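Local coordinates for aldehyde dehydrogenase family protein (Pseudomonas syringae pv. tomato, PDB 6X9L) that probably oxidises long-chain aliphatic aldehydes such as octanal with NAD as the electron acceptor, at residues G235-A244 and V254-S262; A282-S290 and L330-Q338. The protein carries 1 engineered substitution. All coordinates share one frame; numbering follows the deposited sequence.

Contact 1: G235-A244 and V254-S262. With NAD (nicotinamide-adenine-dinucleotide), chain D.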
# COMPACT_ATOMS: atom_id res chain seq x y z
N GLY A 235 0.93 4.66 -15.00
CA GLY A 235 1.60 5.71 -15.76
C GLY A 235 3.10 5.73 -15.51
O GLY A 235 3.70 4.72 -15.12
N SER A 236 3.69 6.90 -15.74
CA SER A 236 5.13 7.04 -15.61
C SER A 236 5.52 7.13 -14.14
O SER A 236 4.73 7.54 -13.29
CB SER A 236 5.62 8.29 -16.33
OG SER A 236 5.18 9.48 -15.70
N ASN A 237 6.76 6.74 -13.85
CA ASN A 237 7.28 6.93 -12.51
C ASN A 237 7.18 8.39 -12.09
O ASN A 237 6.78 8.68 -10.95
CB ASN A 237 8.73 6.45 -12.45
CG ASN A 237 8.81 4.96 -12.22
OD1 ASN A 237 8.54 4.17 -13.13
ND2 ASN A 237 9.17 4.57 -11.00
N ARG A 238 7.50 9.32 -12.99
CA ARG A 238 7.41 10.73 -12.61
C ARG A 238 6.02 11.07 -12.09
O ARG A 238 5.87 11.70 -11.03
CB ARG A 238 7.79 11.63 -13.77
CG ARG A 238 8.11 13.05 -13.33
CD ARG A 238 7.92 14.07 -14.46
NE ARG A 238 6.57 14.66 -14.41
CZ ARG A 238 5.54 14.25 -15.15
NH1 ARG A 238 5.69 13.25 -16.02
NH2 ARG A 238 4.36 14.85 -15.02
N ALA A 239 4.98 10.63 -12.81
CA ALA A 239 3.61 10.91 -12.40
C ALA A 239 3.22 10.10 -11.17
O ALA A 239 2.52 10.61 -10.28
CB ALA A 239 2.64 10.64 -13.55
N GLY A 240 3.66 8.84 -11.09
CA GLY A 240 3.33 8.02 -9.95
C GLY A 240 3.77 8.64 -8.64
O GLY A 240 3.04 8.64 -7.65
N ALA A 241 4.99 9.17 -8.62
CA ALA A 241 5.52 9.72 -7.38
C ALA A 241 4.80 11.02 -7.01
O ALA A 241 4.49 11.25 -5.83
CB ALA A 241 7.03 9.94 -7.49
N LEU A 242 4.51 11.87 -8.00
CA LEU A 242 3.76 13.10 -7.74
C LEU A 242 2.39 12.82 -7.16
O LEU A 242 1.93 13.52 -6.25
CB LEU A 242 3.62 13.94 -8.99
CG LEU A 242 4.91 14.51 -9.55
CD1 LEU A 242 4.56 15.19 -10.86
CD2 LEU A 242 5.57 15.48 -8.55
N VAL A 243 1.70 11.79 -7.67
CA VAL A 243 0.41 11.48 -7.06
C VAL A 243 0.62 10.95 -5.64
O VAL A 243 -0.09 11.35 -4.71
CB VAL A 243 -0.44 10.51 -7.93
CG1 VAL A 243 0.12 10.33 -9.30
CG2 VAL A 243 -0.64 9.18 -7.25
N ALA A 244 1.62 10.08 -5.42
CA ALA A 244 1.88 9.61 -4.07
C ALA A 244 2.09 10.78 -3.12
O ALA A 244 1.50 10.84 -2.03
CB ALA A 244 3.10 8.69 -4.05
N VAL A 254 -2.82 4.12 -2.04
CA VAL A 254 -2.15 4.50 -3.27
C VAL A 254 -1.76 3.22 -4.00
O VAL A 254 -1.01 2.39 -3.46
CB VAL A 254 -0.91 5.38 -2.99
CG1 VAL A 254 -0.07 5.57 -4.27
CG2 VAL A 254 -1.33 6.73 -2.37
N THR A 255 -2.28 3.05 -5.21
CA THR A 255 -1.93 1.93 -6.06
C THR A 255 -1.24 2.45 -7.31
O THR A 255 -1.74 3.37 -7.96
CB THR A 255 -3.18 1.12 -6.41
OG1 THR A 255 -3.52 0.30 -5.29
CG2 THR A 255 -2.94 0.25 -7.61
N GLN A 256 -0.08 1.87 -7.64
CA GLN A 256 0.77 2.38 -8.72
C GLN A 256 1.31 1.24 -9.58
O GLN A 256 1.86 0.27 -9.07
CB GLN A 256 1.95 3.19 -8.18
CG GLN A 256 1.55 4.33 -7.25
CD GLN A 256 2.69 4.75 -6.36
OE1 GLN A 256 3.06 4.02 -5.44
NE2 GLN A 256 3.26 5.92 -6.65
N GLU A 257 1.15 1.40 -10.89
CA GLU A 257 1.70 0.51 -11.90
C GLU A 257 2.55 1.41 -12.78
O GLU A 257 2.01 2.22 -13.55
CB GLU A 257 0.59 -0.15 -12.71
CG GLU A 257 -0.39 -0.97 -11.91
CD GLU A 257 0.01 -2.43 -11.84
OE1 GLU A 257 1.02 -2.76 -12.49
OE2 GLU A 257 -0.67 -3.22 -11.15
N LEU A 258 3.88 1.28 -12.66
CA LEU A 258 4.77 2.23 -13.33
C LEU A 258 5.71 1.58 -14.34
O LEU A 258 5.35 0.58 -14.99
CB LEU A 258 5.57 2.98 -12.26
CG LEU A 258 4.75 3.41 -11.05
CD1 LEU A 258 5.63 4.15 -10.09
CD2 LEU A 258 3.53 4.26 -11.44
N GLY A 259 6.93 2.11 -14.48
CA GLY A 259 7.83 1.71 -15.54
C GLY A 259 8.41 0.32 -15.36
O GLY A 259 8.27 -0.33 -14.32
N GLY A 260 9.08 -0.15 -16.42
CA GLY A 260 9.79 -1.42 -16.39
C GLY A 260 10.92 -1.47 -17.41
O GLY A 260 11.03 -0.64 -18.31
N LYS A 261 11.80 -2.46 -17.21
CA LYS A 261 12.90 -2.78 -18.12
C LYS A 261 13.05 -4.30 -18.12
O LYS A 261 14.05 -4.86 -17.68
CB LYS A 261 14.22 -2.12 -17.71
CG LYS A 261 14.78 -1.14 -18.68
CD LYS A 261 15.14 -1.72 -20.04
CE LYS A 261 15.25 -0.54 -20.99
NZ LYS A 261 15.89 -0.81 -22.28
N SER A 262 12.03 -4.99 -18.60
CA SER A 262 11.89 -6.38 -18.27
C SER A 262 12.93 -7.21 -19.00
O SER A 262 13.13 -7.03 -20.21
CB SER A 262 10.47 -6.86 -18.58
OG SER A 262 9.52 -6.11 -17.82
PA NAD D . 2.25 9.33 -17.75
O1A NAD D . 2.91 8.96 -16.47
O2A NAD D . 2.88 10.48 -18.43
O5B NAD D . 0.67 9.60 -17.54
C5B NAD D . -0.18 8.61 -16.98
C4B NAD D . -1.49 9.25 -16.49
O4B NAD D . -1.19 10.18 -15.47
C3B NAD D . -2.21 10.05 -17.57
O3B NAD D . -3.61 9.89 -17.37
C2B NAD D . -1.81 11.49 -17.29
O2B NAD D . -2.79 12.42 -17.68
C1B NAD D . -1.73 11.46 -15.79
N9A NAD D . -0.81 12.42 -15.22
C8A NAD D . 0.33 12.97 -15.77
N7A NAD D . 0.89 13.77 -14.83
C5A NAD D . 0.14 13.72 -13.71
C6A NAD D . 0.25 14.33 -12.47
N6A NAD D . 1.35 15.02 -12.16
N1A NAD D . -0.70 14.06 -11.50
C2A NAD D . -1.74 13.21 -11.76
N3A NAD D . -1.86 12.60 -12.99
C4A NAD D . -0.93 12.87 -13.94
O3 NAD D . 2.15 8.00 -18.65
PN NAD D . 2.86 7.67 -20.05
O1N NAD D . 4.33 7.66 -19.87
O2N NAD D . 2.27 8.50 -21.12
O5D NAD D . 2.28 6.14 -20.10
C5D NAD D . 3.16 5.08 -20.37
C4D NAD D . 3.79 4.61 -19.06
O4D NAD D . 2.85 3.85 -18.32
C3D NAD D . 4.98 3.70 -19.32
O3D NAD D . 5.94 3.91 -18.33
C2D NAD D . 4.38 2.33 -19.11
O2D NAD D . 5.36 1.37 -18.77
C1D NAD D . 3.42 2.61 -17.96
N1N NAD D . 2.47 1.49 -17.89
C2N NAD D . 2.49 0.64 -16.82
C3N NAD D . 1.64 -0.45 -16.77
C7N NAD D . 1.64 -1.41 -15.62
O7N NAD D . 0.54 -2.28 -15.52
N7N NAD D . 2.65 -1.45 -14.74
C4N NAD D . 0.76 -0.69 -17.82
C5N NAD D . 0.75 0.17 -18.91
C6N NAD D . 1.62 1.25 -18.94

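Contact 2: A282-S290 and L330-Q338. With OYA (octanal), chain C.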
# COMPACT_ATOMS: atom_id res chain seq x y z
N ALA A 282 7.89 -10.25 -28.85
CA ALA A 282 7.41 -9.80 -27.54
C ALA A 282 7.93 -8.40 -27.21
O ALA A 282 7.17 -7.56 -26.71
CB ALA A 282 7.84 -10.79 -26.45
N ALA A 283 9.20 -8.13 -27.47
CA ALA A 283 9.73 -6.81 -27.14
C ALA A 283 8.99 -5.73 -27.91
O ALA A 283 8.73 -4.65 -27.37
CB ALA A 283 11.23 -6.76 -27.41
N PHE A 284 8.62 -6.00 -29.17
CA PHE A 284 8.07 -4.99 -30.07
C PHE A 284 6.54 -5.02 -30.15
O PHE A 284 5.97 -4.30 -30.97
CB PHE A 284 8.65 -5.14 -31.49
CG PHE A 284 10.15 -4.88 -31.60
CD1 PHE A 284 10.85 -4.28 -30.56
CD2 PHE A 284 10.84 -5.23 -32.75
CE1 PHE A 284 12.23 -4.04 -30.67
CE2 PHE A 284 12.21 -5.00 -32.86
CZ PHE A 284 12.90 -4.39 -31.81
N ARG A 285 5.87 -5.83 -29.34
CA ARG A 285 4.41 -5.81 -29.32
C ARG A 285 3.90 -4.42 -28.96
O ARG A 285 4.44 -3.74 -28.08
CB ARG A 285 3.88 -6.85 -28.32
CG ARG A 285 2.36 -6.93 -28.21
CD ARG A 285 1.80 -8.37 -28.28
NE ARG A 285 2.26 -9.24 -27.19
CZ ARG A 285 3.10 -10.27 -27.35
NH1 ARG A 285 3.57 -10.59 -28.55
NH2 ARG A 285 3.46 -10.99 -26.29
N ASN A 286 2.85 -3.98 -29.66
CA ASN A 286 2.31 -2.65 -29.46
C ASN A 286 3.40 -1.61 -29.70
O ASN A 286 3.47 -0.57 -29.04
CB ASN A 286 1.68 -2.50 -28.06
CG ASN A 286 0.66 -1.36 -27.98
OD1 ASN A 286 -0.19 -1.19 -28.86
ND2 ASN A 286 0.75 -0.57 -26.91
N VAL A 287 4.27 -1.92 -30.66
CA VAL A 287 5.42 -1.12 -31.10
C VAL A 287 6.24 -0.68 -29.88
O VAL A 287 6.64 0.48 -29.75
CB VAL A 287 4.97 0.05 -32.00
CG1 VAL A 287 3.85 0.81 -31.40
CG2 VAL A 287 6.12 0.97 -32.37
N GLY A 288 6.52 -1.63 -28.99
CA GLY A 288 7.27 -1.35 -27.79
C GLY A 288 6.57 -0.50 -26.75
O GLY A 288 7.19 -0.18 -25.74
N GLN A 289 5.31 -0.12 -26.96
CA GLN A 289 4.64 0.79 -26.03
C GLN A 289 3.91 -0.02 -24.97
O GLN A 289 2.68 -0.10 -24.92
CB GLN A 289 3.71 1.73 -26.78
CG GLN A 289 4.42 2.63 -27.78
CD GLN A 289 3.45 3.30 -28.73
OE1 GLN A 289 3.46 4.52 -28.92
NE2 GLN A 289 2.59 2.50 -29.33
N SER A 290 4.71 -0.63 -24.09
CA SER A 290 4.21 -1.53 -23.07
C SER A 290 5.25 -1.67 -21.96
O SER A 290 6.42 -2.00 -22.23
CB SER A 290 3.88 -2.88 -23.68
OG SER A 290 3.79 -3.84 -22.67
N LEU A 330 2.71 -3.46 -37.10
CA LEU A 330 2.93 -2.35 -36.18
C LEU A 330 2.49 -1.06 -36.85
O LEU A 330 2.79 -0.83 -38.03
CB LEU A 330 4.38 -2.25 -35.76
CG LEU A 330 4.96 -3.49 -35.07
CD1 LEU A 330 6.37 -3.20 -34.51
CD2 LEU A 330 4.03 -4.00 -33.99
N GLY A 331 1.75 -0.24 -36.10
CA GLY A 331 1.39 1.09 -36.51
C GLY A 331 2.46 2.08 -36.07
O GLY A 331 3.60 1.70 -35.83
N PRO A 332 2.12 3.36 -35.96
CA PRO A 332 3.10 4.34 -35.52
C PRO A 332 3.20 4.38 -34.00
O PRO A 332 2.38 3.82 -33.26
CB PRO A 332 2.55 5.66 -36.08
CG PRO A 332 1.07 5.44 -36.16
CD PRO A 332 0.88 3.98 -36.46
N ILE A 333 4.27 5.05 -33.53
CA ILE A 333 4.29 5.46 -32.14
C ILE A 333 3.01 6.26 -31.90
O ILE A 333 2.47 6.88 -32.82
CB ILE A 333 5.55 6.27 -31.82
CG1 ILE A 333 6.74 5.33 -31.83
CG2 ILE A 333 5.46 6.95 -30.45
CD1 ILE A 333 6.65 4.30 -30.72
N ALA A 334 2.51 6.20 -30.67
CA ALA A 334 1.15 6.65 -30.37
C ALA A 334 0.94 8.16 -30.48
O ALA A 334 -0.21 8.60 -30.68
CB ALA A 334 0.77 6.20 -28.96
N ASN A 335 2.00 8.97 -30.36
CA ASN A 335 1.85 10.42 -30.37
C ASN A 335 3.21 11.12 -30.50
O ASN A 335 4.28 10.52 -30.26
CB ASN A 335 1.11 10.93 -29.13
CG ASN A 335 1.67 10.38 -27.80
OD1 ASN A 335 2.74 10.79 -27.35
ND2 ASN A 335 0.91 9.47 -27.17
N GLU A 336 3.15 12.41 -30.85
CA GLU A 336 4.35 13.16 -31.22
C GLU A 336 5.36 13.22 -30.07
O GLU A 336 6.56 13.03 -30.28
CB GLU A 336 3.96 14.56 -31.66
CG GLU A 336 5.17 15.39 -32.04
CD GLU A 336 4.82 16.57 -32.92
OE1 GLU A 336 3.68 17.07 -32.82
OE2 GLU A 336 5.70 16.98 -33.71
N ALA A 337 4.89 13.52 -28.86
CA ALA A 337 5.78 13.52 -27.70
C ALA A 337 6.51 12.19 -27.55
O ALA A 337 7.75 12.16 -27.44
CB ALA A 337 4.98 13.85 -26.44
N GLN A 338 5.79 11.07 -27.57
CA GLN A 338 6.46 9.78 -27.44
C GLN A 338 7.42 9.52 -28.60
O GLN A 338 8.52 8.99 -28.39
CB GLN A 338 5.44 8.65 -27.34
CG GLN A 338 6.09 7.33 -26.97
CD GLN A 338 6.79 7.42 -25.63
OE1 GLN A 338 6.31 8.10 -24.72
NE2 GLN A 338 7.93 6.76 -25.50
C14 OYA C . 0.01 -10.13 -24.09
C5 OYA C . 0.34 -8.76 -23.52
C6 OYA C . -0.87 -8.23 -22.78
C11 OYA C . -0.75 -6.73 -22.61
C7 OYA C . 0.12 -6.38 -21.42
C8 OYA C . 0.10 -4.86 -21.27
C9 OYA C . 0.58 -4.40 -19.90
C10 OYA C . 1.88 -3.64 -20.01
OAB OYA C . 1.87 -2.44 -20.23
O HOH W 1 0.55 2.73 -31.56

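Contact 1: G235-A244 and V254-S262
Gly235 and Leu258 bring the two backbones together at the carboxyl ends of neighbouring parallel strands, in a beta-alpha-beta crossover of the Rossmann-like NAD-binding fold. Helix 237-244 runs antiparallel to strand 254-257, at 176° and 9.1 Å between their short axes, as befits the helix that links strand 230-234 to strand 253-257. Gly235 N donates to Glu257 O at 3.0 Å, carrying the strand pairing on into the loop just before the helix. Within that helix, Gly240 has no side chain, and Leu258 CD2 settles 4.0 Å from its CA. Leu258 also packs its CB and CD1 against the amide of Asn237, the two side chains lying oblique to one another. Chi1 of -83° sets Asn237 CG beside its own backbone N and brings OD1 to Gly259 N, which donates at 2.9 Å with an N-H...O angle of 153° from a position tilted out of the carbonyl plane. Because ND2 is bonded to Arg461 O, the rotation of this amide is fixed from both ends. The second subunit closes over the same place, its Val251 packing on Asn237 and Leu258. Farther along, Gln256 reaches the helix with an extended chain: its amide oxygen is held by Asn464, and NE2 makes a weak bond of 2.9 Å to Gly240 O, beside Ala244 CB. Ser236 is the N-cap, its OG accepting from Ala239 N at 3.1 Å, and it also faces the adenosine-side phosphate of NAD at the amino end of the helix. At the other end of the cofactor, the carboxamide N7N makes weak bonds to Glu257 OE1 at 3.1 Å and to Leu258 O at 3.4 Å.

Contact 2: A282-S290 and L330-Q338
With chi1 at -62° Gln289 CG stands beside its own backbone N, and the chain, extended beyond it, carries the amide across to Ala334. There OE1 accepts from Ala334 N at 2.6 Å, in the carbonyl plane and on a lone pair. The other end of the amide is held as well: NE2 donates back to Asn286 O at 3.2 Å, and to a water that in turn donates to Pro332 O at 2.7 Å, so both segments share in setting the rotation of this buried group. Asn286 O is gripped from opposite faces, by Gln289 NE2 and by Gln289 N. Apolar groups flank the amide. Val287 has CG2 anti to its backbone N, which directs that methyl to Ile333 CD1 at 3.8 Å, the two side chains meeting at about a right angle; Ile333 CD1 also lies against the Gln289 amide. Leu330 fills the next place, its CD2 3.6 Å from Phe284 O and its CD1 beside Val287 CB. Asn286 ND2 donates to Gln289 O at 2.8 Å, and Asn159 binds both of these groups in turn, tying the turn to a residue of the octanal pocket. Gly288, Gln289 and Ser290 form an inverse gamma turn with Gln289 in the middle; the OG of Ser290 lies 3.3 Å from octanal C10, the aldehyde carbon. The next residue, Ala291, is an engineered replacement of cysteine, and its backbone N binds octanal. The arrangement is thus the buried backing of the loop that, in aldehyde dehydrogenases, presents the nucleophilic cysteine to the substrate.

How the contacts relate
The contacts follow one another along the chain, contact 1 closing before contact 2 opens, with centres 19 Å apart and nearest atoms about 6 Å apart, without touching. Contact 1 belongs to the sheet that holds strands 230-234 and 253-257. Its segment 254-262 then runs directly into strand 263-266 of the second, seven-stranded sheet, from which helix 272-284 leads into segment 282-290. The bound molecules join them functionally: contact 1 borders NAD, contact 2 backs residues that line the octanal pocket, and the Glu257 side chain is about 8 Å from octanal. Together they flank the place where cofactor and aldehyde meet.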